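Local coordinates for Z-ring associated protein G (Haemophilus ducreyi, PDB 6UN9), which probably takes part in cell division, cell envelope biogenesis and cell shape maintenance, with a tetrameric helical coiled coil likely to link the Z-ring to septal peptidoglycan-synthesising complexes, at the interface of chains A and B and the interface of chains A and C. Numbering follows the deposited sequence. Chains: chain A/B/C, Uncharacterized protein.

Contact 1: the interface of chains A and B. Residues chain A 50-51, 53-54; chain B 57, 80.
B:Tyr57 reaches across to helix 42-69 of chain A with the rim of its ring turned toward a backbone carbonyl. A:Leu50 O lies at the edge of the ring, in its plane, and the phenol OH donates a hydrogen bond to that oxygen at 3.2 Å. The donor stands well above the carbonyl plane, 67° out of it, so the bond uses no lone pair directly. With CG anti to the backbone N (chi1 179°), the tyrosine extends from helix 18-66 of chain B and brings its far end against the neighbouring helix. The methyl of A:Ala54 packs on this same end, its CB 3.6 Å from B:Tyr57 CZ.

B:Phe80, from the non-helical segment after helix 18-66 of chain B, lies beside the tyrosine with the phenol oxygen in plane at its own edge. Its outer ring carbons meet the aliphatic part of A:Glu51, whose CG is 3.5 Å from CE1 of the phenylalanine. The extended glutamate crosses this ring at a slant, its carboxylate plane turned 41° from the aromatic plane. A:Leu50 adds CB at 3.9 Å from B:Phe80 CE2. Selenomethionine A:Met53, an engineered residue, is more peripheral, with CB 4.2 Å from B:Tyr57 CE1.

Contact 2: the interface of chains A and C. Residues chain A 17-18, 21-22; chain C 18, 21-22, 25.
A:Leu21 and C:Leu21 meet at equivalent positions of two helices, and between them they bury much of the surface of this patch, 99 Å² on A:Leu21 and 64 Å² on C:Leu21. Their side chains slant past one another: one methyl, CD2 of C:Leu21, is set against CB of A:Leu21 at 3.5 Å. The two copies are modelled with different second torsions. A:Leu21 has CG anti to its carbonyl carbon (chi1 -63°) and an extended second torsion, which carries both methyls over chain C, whereas C:Leu21 mainly offers CD2. From A:Leu21, CD1 lies on the aliphatic stem of C:Lys22, 3.7 Å from its CG, the two side chains crossing at about a right angle. The other branch, CD2, faces C:Leu25 CD2 at 4.1 Å. The stem of A:Lys22 in turn packs on C:Leu21, its CG 4.1 Å from CD2.

Toward the N-termini, C:Gln18 packs against A:Gln18. Its bent chain lays the amide oxygen OE1 3.6 Å from CB of A:Gln18, a packing contact and not a hydrogen bond. The patch is a hydrophobic layer of a parallel coiled coil, near the start of helix 16-37 in chain A and of the longer helix 16-66 in chain C.

Contact 3: the interface of chains A and B. Residues chain A 42-43, 47; chain B 64, 67-68, 72, 76, 81.
This patch belongs to the antiparallel helical packing of the ZapG coiled coil, where the first turns of helix 42-69 in chain A meet the end of helix 18-66 in chain B and the segment that follows it. A:Phe43 buries 62 Å², more than any other residue of the patch. One face of its ring takes B:Ser68, whose CA sits 3.6 Å from the ring centroid in a CH-pi contact. The opposite face is covered by CD2 of the preceding A:His42, so the phenyl group is held between its own neighbour and the partner chain. Having CG anti to the carbonyl carbon (chi1 -70°) directs A:Phe43 toward chain B, where its CZ lies 4.1 Å from B:Asn67 CB. B:Phe64 touches one side of the same ring, CD1 to CD1 at 3.8 Å, and crosses A:His42 at about a right angle, its CE1 3.4 Å from imidazole NE2.

One turn further along helix 42-69, A:Ala47 CB packs 3.4 Å from B:Phe81 CZ. The edge of that phenylalanine also meets the backbone of A:Phe43, whose O lies in the ring plane 3.6 Å from CE1.

Contact 1: the interface of chains A and B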
loop_
_atom_site.group_PDB
_atom_site.type_symbol
_atom_site.label_atom_id
_atom_site.label_comp_id
_atom_site.label_asym_id
_atom_site.label_seq_id
_atom_site.Cartn_x
_atom_site.Cartn_y
_atom_site.Cartn_z
ATOM N N LEU A 50 -2.966 7.135 4.484
ATOM C CA LEU A 50 -3.683 6.149 3.683
ATOM C C LEU A 50 -4.028 6.691 2.305
ATOM O O LEU A 50 -4.036 5.937 1.329
ATOM C CB LEU A 50 -4.964 5.700 4.385
ATOM C CG LEU A 50 -4.797 4.578 5.396
ATOM C CD1 LEU A 50 -6.107 4.325 6.160
ATOM C CD2 LEU A 50 -4.328 3.340 4.694
ATOM N N GLU A 51 -4.344 7.982 2.211
ATOM C CA GLU A 51 -4.602 8.561 0.904
ATOM C C GLU A 51 -3.314 8.670 0.099
ATOM O O GLU A 51 -3.298 8.354 -1.096
ATOM C CB GLU A 51 -5.280 9.922 1.045
ATOM C CG GLU A 51 -6.093 10.294 -0.184
ATOM C CD GLU A 51 -6.664 11.694 -0.120
ATOM O OE1 GLU A 51 -7.543 12.003 -0.959
ATOM O OE2 GLU A 51 -6.235 12.480 0.757
HETATM N N MSE A 53 -1.111 6.448 0.301
HETATM C CA MSE A 53 -1.031 5.088 -0.226
HETATM C C MSE A 53 -1.861 4.893 -1.486
HETATM O O MSE A 53 -1.476 4.143 -2.371
HETATM C CB MSE A 53 -1.493 4.079 0.828
HETATM C CG MSE A 53 -0.413 3.632 1.780
HETATM SE SE MSE A 53 -0.028 1.741 1.557
HETATM C CE MSE A 53 0.720 1.785 -0.252
ATOM N N ALA A 54 -3.019 5.557 -1.522
ATOM C CA ALA A 54 -3.945 5.459 -2.644
ATOM C C ALA A 54 -3.452 6.243 -3.858
ATOM O O ALA A 54 -3.456 5.725 -4.981
ATOM C CB ALA A 54 -5.325 5.962 -2.225
ATOM N N TYR B 57 -6.122 -2.493 0.239
ATOM C CA TYR B 57 -6.364 -1.093 0.549
ATOM C C TYR B 57 -7.799 -0.865 1.008
ATOM O O TYR B 57 -8.007 -0.441 2.147
ATOM C CB TYR B 57 -6.060 -0.182 -0.632
ATOM C CG TYR B 57 -6.340 1.264 -0.320
ATOM C CD1 TYR B 57 -5.351 2.070 0.208
ATOM C CD2 TYR B 57 -7.595 1.817 -0.531
ATOM C CE1 TYR B 57 -5.589 3.390 0.508
ATOM C CE2 TYR B 57 -7.850 3.139 -0.244
ATOM C CZ TYR B 57 -6.841 3.927 0.280
ATOM O OH TYR B 57 -7.078 5.252 0.589
ATOM N N PHE B 80 -11.859 12.258 4.954
ATOM C CA PHE B 80 -11.437 11.104 4.166
ATOM C C PHE B 80 -12.434 9.958 4.255
ATOM O O PHE B 80 -12.624 9.213 3.286
ATOM C CB PHE B 80 -10.058 10.640 4.626
ATOM C CG PHE B 80 -9.413 9.651 3.698
ATOM C CD1 PHE B 80 -9.470 9.832 2.330
ATOM C CD2 PHE B 80 -8.736 8.549 4.196
ATOM C CE1 PHE B 80 -8.881 8.934 1.485
ATOM C CE2 PHE B 80 -8.137 7.651 3.352
ATOM C CZ PHE B 80 -8.209 7.842 1.997
#

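Contact 2: the interface of chains A and C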
loop_
_atom_site.group_PDB
_atom_site.type_symbol
_atom_site.label_atom_id
_atom_site.label_comp_id
_atom_site.label_asym_id
_atom_site.label_seq_id
_atom_site.Cartn_x
_atom_site.Cartn_y
_atom_site.Cartn_z
ATOM N N GLN A 17 -10.580 9.206 52.518
ATOM C CA GLN A 17 -11.086 8.412 51.401
ATOM C C GLN A 17 -11.934 9.244 50.451
ATOM O O GLN A 17 -12.077 8.871 49.284
ATOM C CB GLN A 17 -11.880 7.200 51.904
ATOM C CG GLN A 17 -11.002 6.074 52.451
ATOM C CD GLN A 17 -9.788 5.777 51.574
ATOM O OE1 GLN A 17 -9.922 5.359 50.420
ATOM N NE2 GLN A 17 -8.593 5.993 52.123
ATOM N N GLN A 18 -12.466 10.377 50.908
ATOM C CA GLN A 18 -13.182 11.250 49.992
ATOM C C GLN A 18 -12.217 12.050 49.098
ATOM O O GLN A 18 -12.272 11.930 47.868
ATOM C CB GLN A 18 -14.144 12.141 50.781
ATOM C CG GLN A 18 -14.917 13.157 49.960
ATOM C CD GLN A 18 -14.200 14.505 49.887
ATOM O OE1 GLN A 18 -14.135 15.242 50.879
ATOM N NE2 GLN A 18 -13.650 14.828 48.715
ATOM N N LEU A 21 -10.953 9.742 46.089
ATOM C CA LEU A 21 -12.000 9.659 45.084
ATOM C C LEU A 21 -12.077 10.947 44.283
ATOM O O LEU A 21 -12.119 10.917 43.049
ATOM C CB LEU A 21 -13.355 9.372 45.738
ATOM C CG LEU A 21 -13.538 8.061 46.489
ATOM C CD1 LEU A 21 -15.008 7.864 46.837
ATOM C CD2 LEU A 21 -13.001 6.886 45.699
ATOM N N LYS A 22 -12.071 12.098 44.960
ATOM C CA LYS A 22 -12.077 13.350 44.212
ATOM C C LYS A 22 -10.885 13.447 43.274
ATOM O O LYS A 22 -11.006 14.037 42.194
ATOM C CB LYS A 22 -12.106 14.556 45.140
ATOM C CG LYS A 22 -13.527 14.990 45.472
ATOM C CD LYS A 22 -13.778 16.491 45.300
ATOM C CE LYS A 22 -15.253 16.809 45.596
ATOM N NZ LYS A 22 -15.591 18.265 45.646
ATOM N N GLN C 18 -20.003 10.974 48.739
ATOM C CA GLN C 18 -19.172 9.774 48.680
ATOM C C GLN C 18 -19.830 8.642 47.883
ATOM O O GLN C 18 -19.160 7.973 47.092
ATOM C CB GLN C 18 -18.854 9.314 50.105
ATOM C CG GLN C 18 -18.056 8.030 50.217
ATOM C CD GLN C 18 -16.758 8.236 50.960
ATOM O OE1 GLN C 18 -16.377 9.371 51.264
ATOM N NE2 GLN C 18 -16.069 7.139 51.263
ATOM N N LEU C 21 -19.468 9.735 44.107
ATOM C CA LEU C 21 -18.143 9.515 43.541
ATOM C C LEU C 21 -17.913 8.051 43.194
ATOM O O LEU C 21 -17.594 7.717 42.046
ATOM C CB LEU C 21 -17.061 10.004 44.504
ATOM C CG LEU C 21 -16.569 11.453 44.534
ATOM C CD1 LEU C 21 -17.670 12.479 44.273
ATOM C CD2 LEU C 21 -15.938 11.706 45.902
ATOM N N LYS C 22 -18.084 7.157 44.168
ATOM C CA LYS C 22 -17.808 5.746 43.915
ATOM C C LYS C 22 -18.570 5.201 42.707
ATOM O O LYS C 22 -18.148 4.197 42.114
ATOM C CB LYS C 22 -18.131 4.924 45.163
ATOM C CG LYS C 22 -16.976 4.838 46.119
ATOM C CD LYS C 22 -16.230 3.557 45.899
ATOM C CE LYS C 22 -15.057 3.429 46.837
ATOM N NZ LYS C 22 -14.381 2.108 46.686
ATOM N N LEU C 25 -17.063 6.837 39.449
ATOM C CA LEU C 25 -15.743 6.283 39.216
ATOM C C LEU C 25 -15.815 4.841 38.788
ATOM O O LEU C 25 -14.848 4.317 38.249
ATOM C CB LEU C 25 -14.872 6.404 40.479
ATOM C CG LEU C 25 -13.402 5.950 40.411
ATOM C CD1 LEU C 25 -12.543 6.926 39.615
ATOM C CD2 LEU C 25 -12.813 5.724 41.795
#

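Contact 3: the interface of chains A and B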
loop_
_atom_site.group_PDB
_atom_site.type_symbol
_atom_site.label_atom_id
_atom_site.label_comp_id
_atom_site.label_asym_id
_atom_site.label_seq_id
_atom_site.Cartn_x
_atom_site.Cartn_y
_atom_site.Cartn_z
ATOM N N HIS A 42 -4.996 10.151 15.779
ATOM C CA HIS A 42 -4.563 8.947 15.094
ATOM C C HIS A 42 -5.337 8.719 13.806
ATOM O O HIS A 42 -4.736 8.416 12.777
ATOM C CB HIS A 42 -4.701 7.773 16.040
ATOM C CG HIS A 42 -4.813 6.446 15.364
ATOM N ND1 HIS A 42 -3.739 5.599 15.213
ATOM C CD2 HIS A 42 -5.886 5.800 14.844
ATOM C CE1 HIS A 42 -4.146 4.487 14.622
ATOM N NE2 HIS A 42 -5.443 4.584 14.388
ATOM N N PHE A 43 -6.656 8.873 13.834
ATOM C CA PHE A 43 -7.453 8.770 12.625
ATOM C C PHE A 43 -7.302 9.967 11.704
ATOM O O PHE A 43 -7.769 9.911 10.565
ATOM C CB PHE A 43 -8.931 8.581 12.969
ATOM C CG PHE A 43 -9.231 7.248 13.549
ATOM C CD1 PHE A 43 -9.150 6.117 12.772
ATOM C CD2 PHE A 43 -9.561 7.116 14.887
ATOM C CE1 PHE A 43 -9.397 4.881 13.295
ATOM C CE2 PHE A 43 -9.820 5.872 15.431
ATOM C CZ PHE A 43 -9.733 4.751 14.628
ATOM N N ALA A 47 -5.777 8.792 8.095
ATOM C CA ALA A 47 -6.438 9.197 6.860
ATOM C C ALA A 47 -5.477 9.908 5.912
ATOM O O ALA A 47 -5.675 9.887 4.693
ATOM C CB ALA A 47 -7.628 10.105 7.181
ATOM N N PHE B 64 -10.464 1.520 9.012
ATOM C CA PHE B 64 -10.291 2.878 9.509
ATOM C C PHE B 64 -11.437 3.797 9.151
ATOM O O PHE B 64 -11.314 5.011 9.325
ATOM C CB PHE B 64 -9.004 3.494 8.976
ATOM C CG PHE B 64 -7.801 3.084 9.721
ATOM C CD1 PHE B 64 -7.043 4.020 10.416
ATOM C CD2 PHE B 64 -7.434 1.754 9.758
ATOM C CE1 PHE B 64 -5.921 3.624 11.126
ATOM C CE2 PHE B 64 -6.324 1.352 10.463
ATOM C CZ PHE B 64 -5.566 2.289 11.161
ATOM N N ASN B 67 -13.791 1.630 12.664
ATOM C CA ASN B 67 -13.109 2.024 13.885
ATOM C C ASN B 67 -12.882 3.529 13.975
ATOM O O ASN B 67 -12.604 4.021 15.073
ATOM C CB ASN B 67 -11.781 1.272 14.021
ATOM C CG ASN B 67 -11.983 -0.195 14.343
ATOM O OD1 ASN B 67 -13.096 -0.705 14.232
ATOM N ND2 ASN B 67 -10.918 -0.881 14.738
ATOM N N SER B 68 -13.009 4.281 12.876
ATOM C CA SER B 68 -12.957 5.733 13.011
ATOM C C SER B 68 -14.282 6.338 13.449
ATOM O O SER B 68 -14.299 7.496 13.871
ATOM C CB SER B 68 -12.516 6.417 11.714
ATOM O OG SER B 68 -12.328 7.818 11.911
ATOM N N LEU B 72 -15.254 6.780 18.170
ATOM C CA LEU B 72 -14.931 8.193 18.156
ATOM C C LEU B 72 -16.195 9.027 18.043
ATOM O O LEU B 72 -17.076 8.675 17.249
ATOM C CB LEU B 72 -13.988 8.478 16.983
ATOM C CG LEU B 72 -13.488 9.900 16.789
ATOM C CD1 LEU B 72 -12.006 9.992 17.155
ATOM C CD2 LEU B 72 -13.738 10.265 15.343
ATOM N N ASN B 76 -15.327 14.515 15.024
ATOM C CA ASN B 76 -14.195 14.321 14.126
ATOM C C ASN B 76 -14.682 13.604 12.867
ATOM O O ASN B 76 -14.358 12.440 12.599
ATOM C CB ASN B 76 -13.067 13.551 14.839
ATOM C CG ASN B 76 -11.773 13.479 14.008
ATOM O OD1 ASN B 76 -11.318 14.482 13.451
ATOM N ND2 ASN B 76 -11.170 12.294 13.945
ATOM N N PHE B 81 -13.080 9.797 5.402
ATOM C CA PHE B 81 -14.014 8.701 5.596
ATOM C C PHE B 81 -15.436 9.201 5.341
ATOM O O PHE B 81 -15.813 10.276 5.819
ATOM C CB PHE B 81 -13.821 8.119 6.996
ATOM C CG PHE B 81 -12.362 7.870 7.342
ATOM C CD1 PHE B 81 -11.747 8.557 8.374
ATOM C CD2 PHE B 81 -11.593 6.978 6.595
ATOM C CE1 PHE B 81 -10.413 8.335 8.682
ATOM C CE2 PHE B 81 -10.248 6.759 6.901
ATOM C CZ PHE B 81 -9.665 7.436 7.950
#

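Contacts 1 and 3 are neighbouring stretches of one antiparallel A-B interface, their C-alpha centres about 13 Å apart. Both use helix 42-69 of chain A, and on chain B helix 18-66 together with the non-helical segment after it, whose consecutive residues B:Phe80 and B:Phe81 serve one contact each. Contact 2 lies about 46 Å from contact 1 and about 34 Å from contact 3, again between C-alpha centres, on helix 16-37, where chain A runs parallel to chain C. Chain A thus pairs with different partners near its N-terminus and along its second helix, as fits the homotetramer: parallel pairing first and antiparallel overlap further along.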